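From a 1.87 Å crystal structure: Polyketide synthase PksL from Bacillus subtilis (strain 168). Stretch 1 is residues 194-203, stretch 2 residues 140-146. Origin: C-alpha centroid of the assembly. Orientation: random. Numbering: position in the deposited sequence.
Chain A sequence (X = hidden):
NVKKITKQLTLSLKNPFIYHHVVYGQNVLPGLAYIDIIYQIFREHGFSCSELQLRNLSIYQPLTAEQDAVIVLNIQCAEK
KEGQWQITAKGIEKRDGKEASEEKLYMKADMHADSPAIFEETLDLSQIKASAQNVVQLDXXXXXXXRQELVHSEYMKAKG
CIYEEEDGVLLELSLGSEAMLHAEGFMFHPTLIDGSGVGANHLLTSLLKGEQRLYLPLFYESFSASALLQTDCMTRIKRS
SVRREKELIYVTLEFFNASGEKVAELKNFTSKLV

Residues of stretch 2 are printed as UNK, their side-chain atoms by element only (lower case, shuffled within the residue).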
# COMPACT_ATOMS: atom_id res chain seq x y z
N ASP A 194 0.11 -3.92 -0.98
CA ASP A 194 -1.09 -4.11 -1.77
C ASP A 194 -1.78 -5.47 -1.46
O ASP A 194 -3.01 -5.56 -1.32
CB ASP A 194 -0.84 -3.85 -3.27
CG ASP A 194 -2.09 -3.95 -4.07
OD1 ASP A 194 -2.93 -2.98 -4.02
OD2 ASP A 194 -2.26 -5.04 -4.67
N GLY A 195 -0.97 -6.52 -1.40
CA GLY A 195 -1.48 -7.87 -1.08
C GLY A 195 -2.22 -7.89 0.26
O GLY A 195 -3.20 -8.62 0.43
N SER A 196 -1.75 -7.09 1.21
CA SER A 196 -2.39 -6.97 2.49
C SER A 196 -3.78 -6.30 2.40
O SER A 196 -4.71 -6.75 3.12
CB SER A 196 -1.50 -6.22 3.48
OG SER A 196 -0.26 -6.91 3.80
N GLY A 197 -3.88 -5.26 1.52
CA GLY A 197 -5.13 -4.60 1.09
C GLY A 197 -6.08 -5.58 0.44
O GLY A 197 -7.28 -5.58 0.72
N VAL A 198 -5.53 -6.48 -0.38
CA VAL A 198 -6.37 -7.52 -1.03
C VAL A 198 -6.92 -8.53 0.04
O VAL A 198 -8.11 -8.89 0.01
CB VAL A 198 -5.60 -8.21 -2.16
CG1 VAL A 198 -6.36 -9.38 -2.74
CG2 VAL A 198 -5.40 -7.19 -3.29
N GLY A 199 -6.07 -8.90 1.00
CA GLY A 199 -6.51 -9.71 2.14
C GLY A 199 -7.60 -9.05 2.96
O GLY A 199 -8.66 -9.64 3.22
N ALA A 200 -7.38 -7.78 3.32
CA ALA A 200 -8.41 -6.95 3.98
C ALA A 200 -9.74 -6.89 3.25
O ALA A 200 -10.79 -6.96 3.87
CB ALA A 200 -7.91 -5.55 4.15
N ASN A 201 -9.68 -6.72 1.95
CA ASN A 201 -10.87 -6.65 1.16
C ASN A 201 -11.56 -8.04 1.17
O ASN A 201 -12.80 -8.11 1.15
CB ASN A 201 -10.58 -6.13 -0.24
CG ASN A 201 -11.83 -5.71 -0.99
OD1 ASN A 201 -12.09 -4.50 -1.20
ND2 ASN A 201 -12.64 -6.71 -1.38
N HIS A 202 -10.80 -9.11 1.26
CA HIS A 202 -11.42 -10.45 1.37
C HIS A 202 -12.16 -10.66 2.71
O HIS A 202 -13.16 -11.39 2.75
CB HIS A 202 -10.41 -11.57 1.17
CG HIS A 202 -10.92 -12.91 1.58
ND1 HIS A 202 -11.68 -13.70 0.74
CD2 HIS A 202 -10.80 -13.60 2.74
CE1 HIS A 202 -12.00 -14.82 1.37
NE2 HIS A 202 -11.47 -14.78 2.58
N LEU A 203 -11.70 -10.02 3.78
CA LEU A 203 -12.38 -10.08 5.08
C LEU A 203 -13.62 -9.18 5.11
O LEU A 203 -14.58 -9.44 5.84
CB LEU A 203 -11.40 -9.66 6.20
CG LEU A 203 -11.91 -9.56 7.64
CD1 LEU A 203 -12.54 -10.87 8.14
CD2 LEU A 203 -10.81 -9.10 8.56
N UNK A 140 -6.87 -17.69 -5.04
CA UNK A 140 -8.33 -17.68 -5.16
C UNK A 140 -8.93 -16.32 -4.92
O UNK A 140 -9.97 -15.99 -5.47
c UNK A 140 -8.53 -20.15 -4.56
o UNK A 140 -8.36 -20.97 -3.64
o UNK A 140 -8.37 -20.45 -5.77
c UNK A 140 -8.95 -18.71 -4.21
N UNK A 141 -8.26 -15.51 -4.10
CA UNK A 141 -8.73 -14.17 -3.82
C UNK A 141 -8.38 -13.30 -5.03
O UNK A 141 -9.20 -12.53 -5.48
c UNK A 141 -8.09 -13.64 -2.53
c UNK A 141 -8.73 -12.32 -2.10
c UNK A 141 -8.28 -14.67 -1.45
N UNK A 142 -7.17 -13.48 -5.58
CA UNK A 142 -6.79 -12.74 -6.79
C UNK A 142 -7.73 -13.17 -7.94
O UNK A 142 -8.05 -12.37 -8.81
c UNK A 142 -3.40 -10.07 -5.63
c UNK A 142 -4.33 -10.81 -6.38
c UNK A 142 -5.36 -13.01 -7.20
c UNK A 142 -2.35 -12.10 -5.00
o UNK A 142 -1.44 -10.04 -4.25
c UNK A 142 -2.41 -10.72 -4.96
c UNK A 142 -3.29 -12.84 -5.73
c UNK A 142 -4.30 -12.21 -6.40
N UNK A 143 -8.20 -14.43 -7.91
CA UNK A 143 -9.20 -14.91 -8.90
C UNK A 143 -10.45 -14.06 -8.84
O UNK A 143 -10.94 -13.55 -9.87
c UNK A 143 -10.07 -18.71 -9.46
o UNK A 143 -10.42 -19.01 -8.29
c UNK A 143 -9.54 -16.39 -8.63
o UNK A 143 -9.92 -19.59 -10.34
c UNK A 143 -9.84 -17.24 -9.84
N UNK A 144 -10.95 -13.83 -7.63
CA UNK A 144 -12.10 -12.94 -7.45
C UNK A 144 -11.87 -11.48 -7.85
O UNK A 144 -12.77 -10.83 -8.42
c UNK A 144 -15.13 -12.49 -6.44
c UNK A 144 -13.85 -12.20 -5.61
c UNK A 144 -12.59 -13.02 -5.97
o UNK A 144 -15.77 -11.57 -6.99
n UNK A 144 -15.52 -13.73 -6.50
N UNK A 145 -10.70 -10.92 -7.52
CA UNK A 145 -10.38 -9.58 -7.99
C UNK A 145 -10.57 -9.40 -9.51
O UNK A 145 -11.19 -8.43 -9.94
s UNK A 145 -8.76 -9.13 -5.80
c UNK A 145 -8.96 -9.24 -7.60
N UNK A 146 -10.04 -10.35 -10.26
CA UNK A 146 -10.09 -10.36 -11.70
C UNK A 146 -11.55 -10.41 -12.21
O UNK A 146 -11.88 -9.76 -13.19
c UNK A 146 -6.95 -12.29 -12.87
c UNK A 146 -6.86 -14.60 -12.01
n UNK A 146 -6.23 -14.19 -10.91
c UNK A 146 -7.82 -11.49 -11.90
n UNK A 146 -7.22 -13.73 -12.93
n UNK A 146 -7.14 -15.90 -12.14
c UNK A 146 -9.29 -11.53 -12.25
O HOH W 1 -1.07 -7.46 -4.56

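Position 140 carries four side-chain atoms: two carbons in line, the second bearing two oxygens. That is a short carboxylate, and it stays out of reach of stretch 1. The residue is Asp140, exposed, and its part here is in the backbone, where its O accepts the helical hydrogen bond from N of position 144.

Position 141 has three carbons and nothing else, the first carrying the other two, a fork directly at CB. One branch tip lies 3.8 Å from CG1 of Val198, and a branch tip is likewise 3.8 Å from CB of His202. A side chain of three carbons branched at CB is valine, so this is Val141. Its CA-to-CB bond points toward the other helix, its chi1 is t, and it is buried; CG1 makes both of these closest approaches, while CG2 lies obliquely to the ring of His202.

At position 142 one carbon leads to a six-carbon ring that bears a single oxygen, a phenol. The CA-to-CB bond points sideways, but the length of the side chain brings its end to stretch 1: the oxygen sits 3.8 Å from CA of Gly195, and a ring carbon lies 4.2 Å from CG1 of Val198. This is Tyr142. Its OH donates to water 1 at 2.6 Å, and the water in turn donates to OD2 of Asp194 at 2.7 Å. An ideal CB on Gly195 would lie 3.6 Å from Tyr142 OH, so the bare backbone leaves the phenol end a little more room.

Position 143 has three carbons in a chain, the third with two oxygens, and touches nothing on stretch 1. It is Glu143.

Position 144 repeats that three-carbon plan, but the last carbon holds one oxygen and one nitrogen, an amide. It too is out of reach, and it is Gln144.

Position 145 is one carbon followed by sulfur. The sulfur lies 3.9 Å from CG1 of Val198, and CA-to-CB points toward stretch 1. This is Cys145, with chi1 at m, one helical turn beyond Val141.

Position 146 runs three carbons, a nitrogen, then a carbon with two more nitrogens, a guanidinium. Exposed and out of reach of stretch 1, it is Arg146.

The rule is compact. Two helices cross at 82°, their axes 10.4 Å apart at closest approach, so the contact is a patch rather than a long seam, burying 246 Å² in all. Val198 is its hub: CG1 meets Val141, Tyr142 and Cys145, a small apolar pocket built from neighbouring positions and the next turn. His202, one turn after Val198, extends the packing over Val141. No direct hydrogen bond joins the stretches; the polar link is the water between Tyr142 OH and Asp194 OD2, at the margin of the apolar centre. The charged side chains of stretch 2 all stay out of reach.

Stretch 2, residues 140-146: DVYEQCR
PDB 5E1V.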